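Local atomic coordinates of dual function macrocyclase-peptidase POPB (Galerina marginata, PDB entry 5N4B), a protein that cleaves peptide bonds on the C-terminal side of prolyl residues and macrocyclises peptide precursors in the biosynthesis of the amanitin toxins. Residues A[488-493]-A[520-525]; A[484-489]-A[564-569]. The protein carries 1 engineered substitution. One frame throughout, in Å; residues are numbered along the deposited sequence.

Contact 1. Residues A[488-493]-A[520-525]; sequences GTAAAI and GAIFAV
Strand residues 492-493 pair in parallel with 522-525, A492 bridged to I522 and I493 to F523, while A491 lies next to A521. Three backbone hydrogen bonds of nearly equal length alternate between the segments: I522 N to A491 O (2.8 Å), I493 N to I522 O (2.9 Å) and A524 N to I493 O (2.9 Å). The first two donors lie nearly along the C=O axis of their acceptors. Ahead of the first direct bond, a water accepts from A491 N and donates a weak bond to G520 O, bridging the two segments.

Side chains alternate between the two faces. On one, the I522 side chain stands with CG1 in the crowded position between backbone N and carbonyl carbon (chi1 70°), which brings CG1 to 3.6 Å from A492 CB, while its CG2 meets A490 CB at 4.2 Å. On the other, I493 CG2 approaches the edge of the F523 ring in its plane, 4.0 Å from CD1; helix 510-519 packs on this face, through F515 on I493 and L516 on F523.

Strand 492-495, helix 510-519 and strand 522-526 form a right-handed beta-alpha-beta crossover of the alpha/beta-hydrolase domain. A492 CA and F523 CA add C-H...O contacts, and the main-chain polar groups between the strands are paired inside a buried contact whose own facing side chains are apolar.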
loop_
_atom_site.group_PDB
_atom_site.type_symbol
_atom_site.label_atom_id
_atom_site.label_comp_id
_atom_site.label_asym_id
_atom_site.label_seq_id
_atom_site.Cartn_x
_atom_site.Cartn_y
_atom_site.Cartn_z
ATOM N N GLY A 488 -13.944 7.245 -29.567
ATOM C CA GLY A 488 -13.500 5.957 -30.021
ATOM C C GLY A 488 -12.105 5.880 -30.597
ATOM O O GLY A 488 -11.789 4.888 -31.259
ATOM N N THR A 489 -11.243 6.869 -30.332
ATOM C CA THR A 489 -9.886 6.907 -30.865
ATOM C C THR A 489 -8.773 6.809 -29.826
ATOM O O THR A 489 -7.650 6.465 -30.211
ATOM C CB THR A 489 -9.629 8.179 -31.694
ATOM O OG1 THR A 489 -9.749 9.358 -30.894
ATOM C CG2 THR A 489 -10.622 8.256 -32.873
ATOM N N ALA A 490 -9.015 7.169 -28.556
ATOM C CA ALA A 490 -7.937 7.225 -27.552
ATOM C C ALA A 490 -7.531 5.818 -27.117
ATOM O O ALA A 490 -8.351 4.904 -27.057
ATOM C CB ALA A 490 -8.408 8.003 -26.341
ATOM N N ALA A 491 -6.277 5.667 -26.709
ATOM C CA ALA A 491 -5.880 4.490 -25.974
ATOM C C ALA A 491 -6.222 4.682 -24.505
ATOM O O ALA A 491 -6.373 5.800 -24.021
ATOM C CB ALA A 491 -4.358 4.280 -26.094
ATOM N N ALA A 492 -6.331 3.580 -23.785
ATOM C CA ALA A 492 -6.645 3.619 -22.370
ATOM C C ALA A 492 -5.653 2.768 -21.604
ATOM O O ALA A 492 -5.277 1.691 -22.072
ATOM C CB ALA A 492 -8.080 3.107 -22.104
ATOM N N ILE A 493 -5.193 3.266 -20.463
ATOM C CA ILE A 493 -4.525 2.440 -19.474
ATOM C C ILE A 493 -5.491 2.243 -18.334
ATOM O O ILE A 493 -5.969 3.218 -17.731
ATOM C CB ILE A 493 -3.187 2.991 -19.016
ATOM C CG1 ILE A 493 -2.166 2.655 -20.113
ATOM C CG2 ILE A 493 -2.796 2.346 -17.727
ATOM C CD1 ILE A 493 -2.291 3.323 -21.378
ATOM N N GLY A 520 -2.514 11.539 -25.795
ATOM C CA GLY A 520 -3.961 11.686 -25.936
ATOM C C GLY A 520 -4.677 10.446 -25.438
ATOM O O GLY A 520 -5.717 10.051 -26.003
ATOM N N ALA A 521 -4.151 9.807 -24.404
ATOM C CA ALA A 521 -4.697 8.564 -23.878
ATOM C C ALA A 521 -5.529 8.889 -22.651
ATOM O O ALA A 521 -5.511 10.003 -22.153
ATOM C CB ALA A 521 -3.559 7.611 -23.494
ATOM N N ILE A 522 -6.288 7.902 -22.173
ATOM C CA ILE A 522 -7.088 8.070 -20.964
ATOM C C ILE A 522 -6.614 7.050 -19.921
ATOM O O ILE A 522 -5.994 6.030 -20.256
ATOM C CB ILE A 522 -8.587 7.937 -21.246
ATOM C CG1 ILE A 522 -8.982 6.502 -21.579
ATOM C CG2 ILE A 522 -9.035 8.911 -22.334
ATOM C CD1 ILE A 522 -10.456 6.291 -21.793
ATOM N N PHE A 523 -6.859 7.363 -18.633
ATOM C CA PHE A 523 -6.549 6.477 -17.513
ATOM C C PHE A 523 -7.867 6.101 -16.852
ATOM O O PHE A 523 -8.674 6.960 -16.524
ATOM C CB PHE A 523 -5.667 7.212 -16.515
ATOM C CG PHE A 523 -5.151 6.425 -15.368
ATOM C CD1 PHE A 523 -4.379 5.305 -15.582
ATOM C CD2 PHE A 523 -5.372 6.865 -14.086
ATOM C CE1 PHE A 523 -3.850 4.581 -14.523
ATOM C CE2 PHE A 523 -4.863 6.115 -13.017
ATOM C CZ PHE A 523 -4.127 4.999 -13.245
ATOM N N ALA A 524 -8.078 4.812 -16.646
ATOM C CA ALA A 524 -9.337 4.283 -16.157
ATOM C C ALA A 524 -9.086 3.474 -14.901
ATOM O O ALA A 524 -8.222 2.596 -14.888
ATOM C CB ALA A 524 -9.993 3.404 -17.216
ATOM N N VAL A 525 -9.897 3.710 -13.869
ATOM C CA VAL A 525 -9.732 3.049 -12.564
ATOM C C VAL A 525 -11.076 2.523 -12.099
ATOM O O VAL A 525 -11.835 3.249 -11.434
ATOM C CB VAL A 525 -9.145 3.998 -11.518
ATOM C CG1 VAL A 525 -8.846 3.260 -10.228
ATOM C CG2 VAL A 525 -7.862 4.667 -12.035
HETATM O O HOH W 1 -4.205 7.587 -27.400
#

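Contact 2. Residues A[484-489]-A[564-569]; sequences TKFDGT and NKYAAP
Two connecting loops of the alpha/beta-hydrolase domain meet here: 484-489 leads into strand 492-495, and the loop 564-569 connects helix 548-563 to strand 572-577. The tight part is an edge-to-face aromatic pair. Y566 turns its edge to F486, setting CD1 3.6 Å above the F486 ring plane and over its centre; the centroids are 4.9 Å apart and the planes meet at 64°. Both rings have CG anti to their own carbonyl carbon, and together they pack on I478 and I522 of the neighbouring strands. R480 adds a cation-pi contact to F486, while F560 meets the Y566 ring.

Beside the rings the backbones close up. G488, with positive phi, comes so near K565 that their CA atoms are 4.0 Å apart, and its N donates to K565 O over 2.8 Å. That bond is bent, the donor standing above the carbonyl plane rather than on a lone pair. A568 CA approaches G488 O in a C-H...O contact. Between the backbones, one water accepts from T489 N and lies within hydrogen-bonding distance of K485 O and Y566 O, which compete with further acceptors for its two protons.

Toward solvent the contact loosens. D487 and T489 direct their CB atoms away from the other loop, and the K565 chain, bent at chi2 and chi4, leads outward until NZ bonds K563 O. On the exposed turn itself, T489 OG1 donates to the syn lone pair of D487 OD1 at 2.6 Å.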
loop_
_atom_site.group_PDB
_atom_site.type_symbol
_atom_site.label_atom_id
_atom_site.label_comp_id
_atom_site.label_asym_id
_atom_site.label_seq_id
_atom_site.Cartn_x
_atom_site.Cartn_y
_atom_site.Cartn_z
ATOM N N THR A 484 -8.483 15.685 -25.149
ATOM C CA THR A 484 -8.786 14.365 -25.672
ATOM C C THR A 484 -10.300 14.145 -25.725
ATOM O O THR A 484 -11.020 14.411 -24.754
ATOM C CB THR A 484 -8.128 13.335 -24.756
ATOM O OG1 THR A 484 -6.715 13.497 -24.858
ATOM C CG2 THR A 484 -8.516 11.898 -25.111
ATOM N N LYS A 485 -10.787 13.634 -26.853
ATOM C CA LYS A 485 -12.206 13.401 -27.046
ATOM C C LYS A 485 -12.533 11.933 -26.821
ATOM O O LYS A 485 -11.724 11.052 -27.108
ATOM C CB LYS A 485 -12.585 13.805 -28.475
ATOM C CG LYS A 485 -12.246 15.247 -28.823
ATOM C CD LYS A 485 -13.116 16.191 -28.001
ATOM C CE LYS A 485 -12.473 17.536 -27.719
ATOM N NZ LYS A 485 -12.564 18.489 -28.836
ATOM N N PHE A 486 -13.753 11.673 -26.349
ATOM C CA PHE A 486 -14.271 10.305 -26.223
ATOM C C PHE A 486 -15.034 9.965 -27.503
ATOM O O PHE A 486 -16.266 9.931 -27.554
ATOM C CB PHE A 486 -15.197 10.186 -25.011
ATOM C CG PHE A 486 -14.552 10.469 -23.657
ATOM C CD1 PHE A 486 -13.262 10.086 -23.357
ATOM C CD2 PHE A 486 -15.279 11.148 -22.695
ATOM C CE1 PHE A 486 -12.719 10.340 -22.085
ATOM C CE2 PHE A 486 -14.764 11.384 -21.440
ATOM C CZ PHE A 486 -13.458 10.996 -21.146
ATOM N N ASP A 487 -14.273 9.705 -28.551
ATOM C CA ASP A 487 -14.828 9.473 -29.877
ATOM C C ASP A 487 -14.333 8.169 -30.441
ATOM O O ASP A 487 -14.296 7.981 -31.662
ATOM C CB ASP A 487 -14.466 10.633 -30.804
ATOM C CG ASP A 487 -12.997 10.795 -30.994
ATOM O OD1 ASP A 487 -12.205 10.028 -30.380
ATOM O OD2 ASP A 487 -12.612 11.709 -31.784
ATOM N N GLY A 488 -13.944 7.245 -29.567
ATOM C CA GLY A 488 -13.500 5.957 -30.021
ATOM C C GLY A 488 -12.105 5.880 -30.597
ATOM O O GLY A 488 -11.789 4.888 -31.259
ATOM N N THR A 489 -11.243 6.869 -30.332
ATOM C CA THR A 489 -9.886 6.907 -30.865
ATOM C C THR A 489 -8.773 6.809 -29.826
ATOM O O THR A 489 -7.650 6.465 -30.211
ATOM C CB THR A 489 -9.629 8.179 -31.694
ATOM O OG1 THR A 489 -9.749 9.358 -30.894
ATOM C CG2 THR A 489 -10.622 8.256 -32.873
ATOM N N ASN A 564 -18.533 2.046 -25.471
ATOM C CA ASN A 564 -19.057 3.384 -25.282
ATOM C C ASN A 564 -18.120 4.485 -25.784
ATOM O O ASN A 564 -18.331 5.657 -25.481
ATOM C CB ASN A 564 -19.458 3.580 -23.823
ATOM C CG ASN A 564 -20.675 2.740 -23.432
ATOM O OD1 ASN A 564 -20.613 1.518 -23.396
ATOM N ND2 ASN A 564 -21.766 3.407 -23.086
ATOM N N LYS A 565 -17.091 4.124 -26.542
ATOM C CA LYS A 565 -16.273 5.065 -27.300
ATOM C C LYS A 565 -15.361 5.936 -26.454
ATOM O O LYS A 565 -14.880 6.969 -26.918
ATOM C CB LYS A 565 -17.108 5.955 -28.216
ATOM C CG LYS A 565 -18.178 5.231 -29.019
ATOM C CD LYS A 565 -17.635 4.194 -29.919
ATOM C CE LYS A 565 -18.736 3.689 -30.896
ATOM N NZ LYS A 565 -19.165 2.263 -30.626
ATOM N N TYR A 566 -15.064 5.513 -25.234
ATOM C CA TYR A 566 -14.000 6.158 -24.491
ATOM C C TYR A 566 -12.645 5.812 -25.082
ATOM O O TYR A 566 -11.755 6.674 -25.165
ATOM C CB TYR A 566 -14.057 5.702 -23.021
ATOM C CG TYR A 566 -15.282 6.170 -22.305
ATOM C CD1 TYR A 566 -15.379 7.452 -21.782
ATOM C CD2 TYR A 566 -16.361 5.335 -22.163
ATOM C CE1 TYR A 566 -16.564 7.873 -21.144
ATOM C CE2 TYR A 566 -17.515 5.724 -21.540
ATOM C CZ TYR A 566 -17.606 6.993 -21.022
ATOM O OH TYR A 566 -18.798 7.384 -20.404
ATOM N N ALA A 567 -12.484 4.567 -25.518
ATOM C CA ALA A 567 -11.237 4.065 -26.049
ATOM C C ALA A 567 -11.480 3.357 -27.376
ATOM O O ALA A 567 -12.570 2.832 -27.664
ATOM C CB ALA A 567 -10.605 3.078 -25.078
ATOM N N ALA A 568 -10.417 3.299 -28.171
ATOM C CA ALA A 568 -10.469 2.643 -29.459
ATOM C C ALA A 568 -10.400 1.126 -29.309
ATOM O O ALA A 568 -9.760 0.610 -28.381
ATOM C CB ALA A 568 -9.288 3.082 -30.312
ATOM N N PRO A 569 -11.040 0.373 -30.194
ATOM C CA PRO A 569 -10.887 -1.087 -30.182
ATOM C C PRO A 569 -9.429 -1.518 -30.188
ATOM O O PRO A 569 -8.601 -0.956 -30.919
ATOM C CB PRO A 569 -11.564 -1.509 -31.485
ATOM C CG PRO A 569 -12.538 -0.456 -31.737
ATOM C CD PRO A 569 -11.886 0.846 -31.305
HETATM O O HOH W 2 -11.529 8.231 -27.498
#

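In the fold
Contacts 1 and 2 lie about 7 Å apart between centres, at the starting ends of inner strands of the mixed eight-stranded sheet of the catalytic domain and away from the annotated active site. They share G488 and T489: the chain runs through the loop of contact 2 into the strand of contact 1, returns by helix 510-519 to 520-525, and reaches 564-569 only after helix 548-563. Across the sheet, strand 492-495 lies between 522-526 and 572-577, so its entry is held on both flanks, with a probable hydrogen bond from A568 N to A490 O joining the two segments close to their strands. I522 joins the two sites, its CD1 packing against Y566 O.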